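Local coordinates for protein gamma-glutamyltranspeptidase (Ggt) (Helicobacter pylori 26695, PDB 5BPK) that probably cleaves and transfers the gamma-glutamyl group of glutathione and related compounds, as an Ntn-hydrolase whose catalytic subunit holds a bound acivicin-like ligand, at residues Val119-Arg123 with Ser181-Arg185; Val85-Val89 with Val104-Ile109. All blocks are in the same frame, centred on the assembly; numbering follows the deposited sequence. Where two conformers were deposited one is given.

Contact 1 and contact 2 are both buried, yet they illustrate two ways of holding a fold together. In contact 2, strand 84-89 and helix 96-109 meet through aliphatic and aromatic side chains alone, the usual chemistry of a helix laid on a sheet. Contact 1 ties the end of helix 115-120 to the loop after strand 176-181, where backbone carbonyls and charged side chains dominate and where S120, T182 and P184 reach the more open margin. The two share a border, since V119 and R123 pack on V104 and A121 on N107. Strand 84-89 and strand 176-181, whose end leads into contact 1, belong to one four-stranded antiparallel sheet, and the two helices follow each other in the chain.

Contact 1. Residues Val119-Arg123 with Ser181-Arg185; sequences VSAPR and STDPR. With EDO (1,2-ethanediol), chain R; EDO (1,2-ethanediol), chain S; EDO (1,2-ethanediol), chain H.
R123 and R185 lay their guanidinium groups flat on one another, centres 3.5 Å apart and planes at 10°, with NH1 of R185 over the centre of the R123 group. D183 sits beside the stack, at the edge of both groups, and gives one carboxylate oxygen to each arginine. R123 grips it end-on, its NH1 2.9 Å and its NH2 3.0 Å from D183 OD2, with the carboxylate plane turned at 90° to the guanidinium. The other oxygen, OD1, receives NH1 of R185 at 2.9 Å on its syn side, nearly within the guanidinium plane. Along its edge R185 also serves the backbone where helix 115-120 ends: NH1 donates to V119 O and NH2 to A121 O, each at 2.9 Å, the latter arriving from above the carbonyl plane. An arginine thus binds carbonyls at the C-terminal end of a helix. D183 itself is set by an Asx turn, in which OD1 accepts the backbone N of R185 at 3.0 Å. With its CG anti to the backbone N (chi1 -162°), the carboxylate extends toward the arginines, and V119 CG1 packs against it, 3.7 Å from D183 CG. Nearer the surface, the ring of P184 rests on S120. Further out, E136 forms a salt bridge with R185 NH2 and accepts the backbone N of R123, and together with D183 it probably offsets the closeness of two like charges, while M161 O takes R123 NH1 and V164 N donates to D183 OD2.

Contact 2. Residues Val85-Val89 with Val104-Ile109; sequences VFLVV and VISNVI. With EDO (1,2-ethanediol), chain P; EDO (1,2-ethanediol), chain V.
F86, L87 and V89 of the strand meet V104, I105, V108 and I109 of the helix in a wholly apolar interface. Its aromatic share belongs to F86, whose CZ lies 3.7 Å from V108 CG1; I109 CG1 comes to the ring edge, 4.3 Å from CE2. The first torsion of F86, 177°, turns the phenyl group away from its own N and out to the last turn of the helix. The aliphatic contacts follow: L87 CD1 and V108 CB approach tip to tip at 4.2 Å, and V89 divides its two methyls, CG2 lying 3.9 Å from V104 CG1 and CG1 4.0 Å from I105 CG1. Backbone geometry contributes as well, for F86 and L87 both pair with V79 in a classic beta bulge, which lets these consecutive residues both point toward the helix. The axes of segments 85-89 and 104-109 run roughly antiparallel, at 157°, and approach to 10.4 Å. The helix packs on one face of the antiparallel sheet, consistent with the layered alpha/beta architecture of Ntn-hydrolases. V79 of strand 77-81 and Q168 of strand 166-171 extend the sheet face beside L87, I115 and A118 of helix 115-120 cover V108, and Y274 of the partner chain meets the F86 ring.

Contact 1. Residues Val119-Arg123 with Ser181-Arg185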
ATOM      1  N   VAL B 119      -6.780  10.937  11.203  1.00  9.28           N
ATOM      2  CA  VAL B 119      -5.487  10.751  10.530  1.00 10.24           C
ATOM      3  C   VAL B 119      -4.283  11.298  11.336  1.00 10.54           C
ATOM      4  O   VAL B 119      -3.243  10.636  11.436  1.00 11.38           O
ATOM      5  CB  VAL B 119      -5.508  11.356   9.109  1.00  9.70           C
ATOM      6  CG1 VAL B 119      -4.106  11.381   8.479  1.00 10.62           C
ATOM      7  CG2 VAL B 119      -6.495  10.585   8.212  1.00 12.20           C
ATOM      8  N   SER B 120      -4.416  12.498  11.896  0.50 11.13           N
ATOM      9  CA  SER B 120      -3.310  13.107  12.642  0.50 12.47           C
ATOM     10  C   SER B 120      -3.010  12.401  13.964  0.50 11.83           C
ATOM     11  O   SER B 120      -1.871  12.425  14.431  0.50 12.02           O
ATOM     12  CB  SER B 120      -3.598  14.580  12.913  0.50 13.06           C
ATOM     13  OG  SER B 120      -3.567  15.324  11.711  0.50 17.92           O
ATOM     14  N   ALA B 121      -4.025  11.781  14.560  1.00 10.75           N
ATOM     15  CA  ALA B 121      -3.891  11.153  15.885  1.00 12.14           C
ATOM     16  C   ALA B 121      -2.683  10.214  15.939  1.00 12.12           C
ATOM     17  O   ALA B 121      -2.462   9.431  14.999  1.00 12.05           O
ATOM     18  CB  ALA B 121      -5.152  10.391  16.252  1.00 12.55           C
ATOM     19  N   PRO B 122      -1.894  10.299  17.024  1.00 10.64           N
ATOM     20  CA  PRO B 122      -0.755   9.398  17.157  1.00 10.89           C
ATOM     21  C   PRO B 122      -1.144   7.923  17.063  1.00 10.57           C
ATOM     22  O   PRO B 122      -2.238   7.546  17.480  1.00 11.53           O
ATOM     23  CB  PRO B 122      -0.224   9.722  18.553  1.00 13.07           C
ATOM     24  CG  PRO B 122      -0.486  11.199  18.676  1.00 11.97           C
ATOM     25  CD  PRO B 122      -1.862  11.361  18.054  1.00 13.11           C
ATOM     26  N   ARG B 123      -0.232   7.121  16.515  1.00 10.85           N
ATOM     27  CA  ARG B 123      -0.463   5.714  16.205  1.00 10.94           C
ATOM     28  C   ARG B 123       0.472   4.824  17.012  1.00 10.30           C
ATOM     29  O   ARG B 123       1.595   5.228  17.315  1.00 10.44           O
ATOM     30  CB  ARG B 123      -0.212   5.467  14.716  1.00 10.12           C
ATOM     31  CG  ARG B 123      -1.289   6.058  13.839  1.00 12.10           C
ATOM     32  CD  ARG B 123      -0.856   6.146  12.348  1.00 12.74           C
ATOM     33  NE  ARG B 123      -1.799   7.019  11.651  1.00 14.84           N
ATOM     34  CZ  ARG B 123      -1.611   7.600  10.479  1.00 12.00           C
ATOM     35  NH1 ARG B 123      -0.483   7.447   9.802  1.00 12.42           N
ATOM     36  NH2 ARG B 123      -2.569   8.377   9.996  1.00 14.93           N
ATOM     37  N   SER B 181      -8.625  14.234   4.263  1.00 11.47           N
ATOM     38  CA  SER B 181      -7.409  14.521   4.980  1.00 11.20           C
ATOM     39  C   SER B 181      -6.219  13.846   4.323  1.00 10.50           C
ATOM     40  O   SER B 181      -6.266  12.656   3.970  1.00 11.32           O
ATOM     41  CB  SER B 181      -7.511  14.100   6.448  1.00 12.15           C
ATOM     42  OG  SER B 181      -6.381  14.571   7.184  1.00 13.30           O
ATOM     43  N   THR B 182      -5.165  14.635   4.160  1.00 11.83           N
ATOM     44  CA  THR B 182      -3.829  14.127   3.943  1.00 10.43           C
ATOM     45  C   THR B 182      -3.221  13.831   5.322  1.00 10.65           C
ATOM     46  O   THR B 182      -3.869  14.004   6.360  1.00 11.83           O
ATOM     47  CB  THR B 182      -2.973  15.126   3.159  1.00 11.64           C
ATOM     48  OG1 THR B 182      -2.941  16.369   3.854  1.00 13.47           O
ATOM     49  CG2 THR B 182      -3.549  15.347   1.761  1.00 13.34           C
ATOM     50  N   ASP B 183      -1.985  13.362   5.337  1.00 10.78           N
ATOM     51  CA  ASP B 183      -1.347  12.965   6.580  1.00 10.74           C
ATOM     52  C   ASP B 183      -0.203  13.926   6.902  1.00 11.60           C
ATOM     53  O   ASP B 183       0.677  14.126   6.064  1.00 15.93           O
ATOM     54  CB  ASP B 183      -0.813  11.533   6.435  1.00 10.88           C
ATOM     55  CG  ASP B 183      -0.532  10.854   7.772  1.00  8.75           C
ATOM     56  OD1 ASP B 183      -0.013  11.513   8.715  1.00 10.98           O
ATOM     57  OD2 ASP B 183      -0.837   9.640   7.881  1.00 11.59           O
ATOM     58  N   PRO B 184      -0.198  14.511   8.119  1.00 13.80           N
ATOM     59  CA  PRO B 184       0.928  15.382   8.472  1.00 15.49           C
ATOM     60  C   PRO B 184       2.297  14.684   8.385  1.00 15.84           C
ATOM     61  O   PRO B 184       3.318  15.350   8.232  1.00 19.01           O
ATOM     62  CB  PRO B 184       0.618  15.799   9.921  1.00 17.29           C
ATOM     63  CG  PRO B 184      -0.458  14.921  10.393  1.00 18.91           C
ATOM     64  CD  PRO B 184      -1.228  14.503   9.175  1.00 14.54           C
ATOM     65  N   ARG B 185       2.304  13.352   8.430  1.00 13.56           N
ATOM     66  CA  ARG B 185       3.551  12.570   8.407  1.00 14.21           C
ATOM     67  C   ARG B 185       4.231  12.514   7.040  1.00 18.06           C
ATOM     68  O   ARG B 185       5.375  12.102   6.950  1.00 20.46           O
ATOM     69  CB  ARG B 185       3.284  11.138   8.862  1.00 13.90           C
ATOM     70  CG  ARG B 185       2.733  11.012  10.264  1.00 10.89           C
ATOM     71  CD  ARG B 185       2.157   9.635  10.490  1.00 12.26           C
ATOM     72  NE  ARG B 185       1.624   9.452  11.836  1.00 10.61           N
ATOM     73  CZ  ARG B 185       0.435   9.884  12.239  1.00 12.29           C
ATOM     74  NH1 ARG B 185      -0.356  10.559  11.413  1.00 11.54           N
ATOM     75  NH2 ARG B 185       0.033   9.636  13.477  1.00 11.62           N
TER
HETATM   76  C1  EDO R 704      -0.269   6.290  20.332  1.00 15.64           C
HETATM   77  O1  EDO R 704      -0.902   5.450  21.309  1.00 19.65           O
HETATM   78  C2  EDO R 704       1.254   6.155  20.431  1.00 14.35           C
HETATM   79  O2  EDO R 704       1.962   6.931  19.438  1.00 12.99           O
HETATM   80  C1  EDO S 705      -5.731  18.296   7.290  1.00 17.18           C
HETATM   81  O1  EDO S 705      -5.174  17.025   7.692  1.00 20.21           O
HETATM   82  C2  EDO S 705      -6.578  18.108   6.038  1.00 16.00           C
HETATM   83  O2  EDO S 705      -5.805  17.551   4.972  1.00 16.38           O
HETATM   84  C1  EDO H 404      -1.865  19.426  13.328  1.00 20.37           C
HETATM   85  O1  EDO H 404      -0.763  20.029  12.620  1.00 17.18           O
HETATM   86  C2  EDO H 404      -2.410  18.218  12.551  1.00 21.49           C
HETATM   87  O2  EDO H 404      -3.562  18.555  11.741  1.00 16.46           O

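Contact 2. Residues Val85-Val89 with Val104-Ile109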
ATOM      1  N   VAL B  85     -21.001   4.871   0.621  1.00 13.82           N
ATOM      2  CA  VAL B  85     -19.625   5.209   0.984  1.00 13.72           C
ATOM      3  C   VAL B  85     -19.621   6.093   2.223  1.00 13.14           C
ATOM      4  O   VAL B  85     -20.326   7.119   2.275  1.00 16.04           O
ATOM      5  CB  VAL B  85     -18.894   5.912  -0.184  1.00 14.26           C
ATOM      6  CG1 VAL B  85     -17.494   6.382   0.230  1.00 14.82           C
ATOM      7  CG2 VAL B  85     -18.810   4.974  -1.391  1.00 17.55           C
ATOM      8  N   PHE B  86     -18.847   5.667   3.217  1.00 12.58           N
ATOM      9  CA  PHE B  86     -18.639   6.411   4.460  1.00 11.45           C
ATOM     10  C   PHE B  86     -17.170   6.833   4.602  1.00 11.30           C
ATOM     11  O   PHE B  86     -16.885   8.002   4.874  1.00 11.82           O
ATOM     12  CB  PHE B  86     -19.110   5.567   5.658  1.00 13.80           C
ATOM     13  CG  PHE B  86     -18.884   6.214   7.001  1.00 14.58           C
ATOM     14  CD1 PHE B  86     -19.520   7.400   7.333  1.00 17.55           C
ATOM     15  CD2 PHE B  86     -18.064   5.614   7.954  1.00 13.61           C
ATOM     16  CE1 PHE B  86     -19.330   7.990   8.582  1.00 18.12           C
ATOM     17  CE2 PHE B  86     -17.859   6.196   9.198  1.00 15.16           C
ATOM     18  CZ  PHE B  86     -18.495   7.390   9.514  1.00 16.17           C
ATOM     19  N   LEU B  87     -16.247   5.883   4.442  1.00 12.20           N
ATOM     20  CA  LEU B  87     -14.810   6.176   4.452  1.00 11.75           C
ATOM     21  C   LEU B  87     -14.081   5.533   3.281  1.00 10.13           C
ATOM     22  O   LEU B  87     -14.413   4.422   2.873  1.00 10.76           O
ATOM     23  CB  LEU B  87     -14.157   5.679   5.747  1.00 11.22           C
ATOM     24  CG  LEU B  87     -14.652   6.271   7.071  1.00 11.19           C
ATOM     25  CD1 LEU B  87     -14.123   5.467   8.272  1.00 14.26           C
ATOM     26  CD2 LEU B  87     -14.254   7.752   7.186  1.00 16.54           C
ATOM     27  N   VAL B  88     -13.087   6.244   2.752  1.00  8.75           N
ATOM     28  CA  VAL B  88     -12.130   5.710   1.789  1.00  9.86           C
ATOM     29  C   VAL B  88     -10.758   5.932   2.414  1.00 10.41           C
ATOM     30  O   VAL B  88     -10.375   7.066   2.710  1.00 11.16           O
ATOM     31  CB  VAL B  88     -12.241   6.404   0.416  1.00 10.50           C
ATOM     32  CG1 VAL B  88     -11.435   5.632  -0.653  1.00 12.10           C
ATOM     33  CG2 VAL B  88     -13.709   6.546   0.011  1.00 11.24           C
ATOM     34  N   VAL B  89     -10.031   4.851   2.664  1.00 12.43           N
ATOM     35  CA  VAL B  89      -8.827   4.941   3.471  1.00 11.73           C
ATOM     36  C   VAL B  89      -7.772   3.911   3.063  1.00 10.97           C
ATOM     37  O   VAL B  89      -8.083   2.848   2.545  1.00 11.75           O
ATOM     38  CB  VAL B  89      -9.192   4.822   4.968  1.00 12.53           C
ATOM     39  CG1 VAL B  89      -9.797   3.473   5.259  1.00 12.70           C
ATOM     40  CG2 VAL B  89      -8.001   5.127   5.868  1.00 14.95           C
ATOM     41  N   VAL B 104      -7.164   4.563  12.046  1.00 10.78           N
ATOM     42  CA  VAL B 104      -7.927   5.654  11.432  1.00 10.20           C
ATOM     43  C   VAL B 104      -9.417   5.321  11.452  1.00  9.87           C
ATOM     44  O   VAL B 104     -10.253   6.144  11.851  1.00 11.38           O
ATOM     45  CB  VAL B 104      -7.448   5.968   9.999  1.00 10.54           C
ATOM     46  CG1 VAL B 104      -8.366   6.995   9.320  1.00 11.37           C
ATOM     47  CG2 VAL B 104      -6.006   6.466  10.021  1.00 12.66           C
ATOM     48  N   ILE B 105      -9.747   4.097  11.049  1.00 10.48           N
ATOM     49  CA  ILE B 105     -11.135   3.657  11.045  1.00 11.63           C
ATOM     50  C   ILE B 105     -11.762   3.682  12.449  1.00  9.91           C
ATOM     51  O   ILE B 105     -12.876   4.181  12.631  1.00 10.67           O
ATOM     52  CB  ILE B 105     -11.285   2.253  10.417  1.00 10.12           C
ATOM     53  CG1 ILE B 105     -10.915   2.305   8.933  1.00 10.91           C
ATOM     54  CG2 ILE B 105     -12.718   1.736  10.612  1.00 12.96           C
ATOM     55  CD1 ILE B 105     -10.861   0.954   8.259  1.00 13.53           C
ATOM     56  N   SER B 106     -11.050   3.133  13.426  1.00 10.74           N
ATOM     57  CA  SER B 106     -11.503   3.120  14.813  1.00 10.50           C
ATOM     58  C   SER B 106     -11.661   4.536  15.347  1.00 10.42           C
ATOM     59  O   SER B 106     -12.614   4.826  16.063  1.00 10.39           O
ATOM     60  CB  SER B 106     -10.507   2.342  15.682  1.00 11.06           C
ATOM     61  OG  SER B 106     -10.803   2.440  17.067  1.00 13.22           O
ATOM     62  N   ASN B 107     -10.714   5.416  15.018  1.00 10.68           N
ATOM     63  CA  ASN B 107     -10.790   6.794  15.504  1.00 10.61           C
ATOM     64  C   ASN B 107     -12.088   7.478  15.067  1.00  9.11           C
ATOM     65  O   ASN B 107     -12.696   8.227  15.831  1.00 11.56           O
ATOM     66  CB  ASN B 107      -9.580   7.601  15.049  1.00  8.81           C
ATOM     67  CG  ASN B 107      -8.305   7.232  15.798  1.00 10.32           C
ATOM     68  OD1 ASN B 107      -8.351   6.620  16.875  1.00 12.28           O
ATOM     69  ND2 ASN B 107      -7.152   7.606  15.227  1.00 11.36           N
ATOM     70  N   VAL B 108     -12.503   7.245  13.827  1.00 11.55           N
ATOM     71  CA  VAL B 108     -13.802   7.731  13.389  1.00 10.39           C
ATOM     72  C   VAL B 108     -14.975   7.007  14.079  1.00 11.31           C
ATOM     73  O   VAL B 108     -15.852   7.646  14.662  1.00 13.05           O
ATOM     74  CB  VAL B 108     -13.968   7.622  11.861  1.00  9.81           C
ATOM     75  CG1 VAL B 108     -15.391   8.064  11.438  1.00 10.75           C
ATOM     76  CG2 VAL B 108     -12.896   8.443  11.150  1.00 12.00           C
ATOM     77  N   ILE B 109     -15.020   5.679  13.964  1.00 11.83           N
ATOM     78  CA  ILE B 109     -16.195   4.911  14.411  1.00 12.52           C
ATOM     79  C   ILE B 109     -16.314   4.825  15.934  1.00 12.59           C
ATOM     80  O   ILE B 109     -17.397   5.024  16.497  1.00 15.04           O
ATOM     81  CB  ILE B 109     -16.208   3.492  13.808  1.00 12.92           C
ATOM     82  CG1 ILE B 109     -16.447   3.590  12.294  1.00 12.07           C
ATOM     83  CG2 ILE B 109     -17.284   2.635  14.452  1.00 13.62           C
ATOM     84  CD1 ILE B 109     -16.303   2.270  11.517  1.00 11.46           C
TER
HETATM   85  C1  EDO P 702     -22.132   4.828  -2.408  1.00 32.17           C
HETATM   86  O1  EDO P 702     -22.418   6.091  -1.767  1.00 28.56           O
HETATM   87  C2  EDO P 702     -23.137   4.512  -3.509  1.00 32.67           C
HETATM   88  O2  EDO P 702     -23.631   3.160  -3.418  1.00 35.14           O
HETATM   89  C1  EDO V 708      -8.254   1.280  19.098  1.00 23.51           C
HETATM   90  O1  EDO V 708      -8.357   2.428  18.241  1.00 17.29           O
HETATM   91  C2  EDO V 708      -7.222   1.476  20.202  1.00 20.79           C
HETATM   92  O2  EDO V 708      -7.717   2.436  21.131  1.00 19.12           O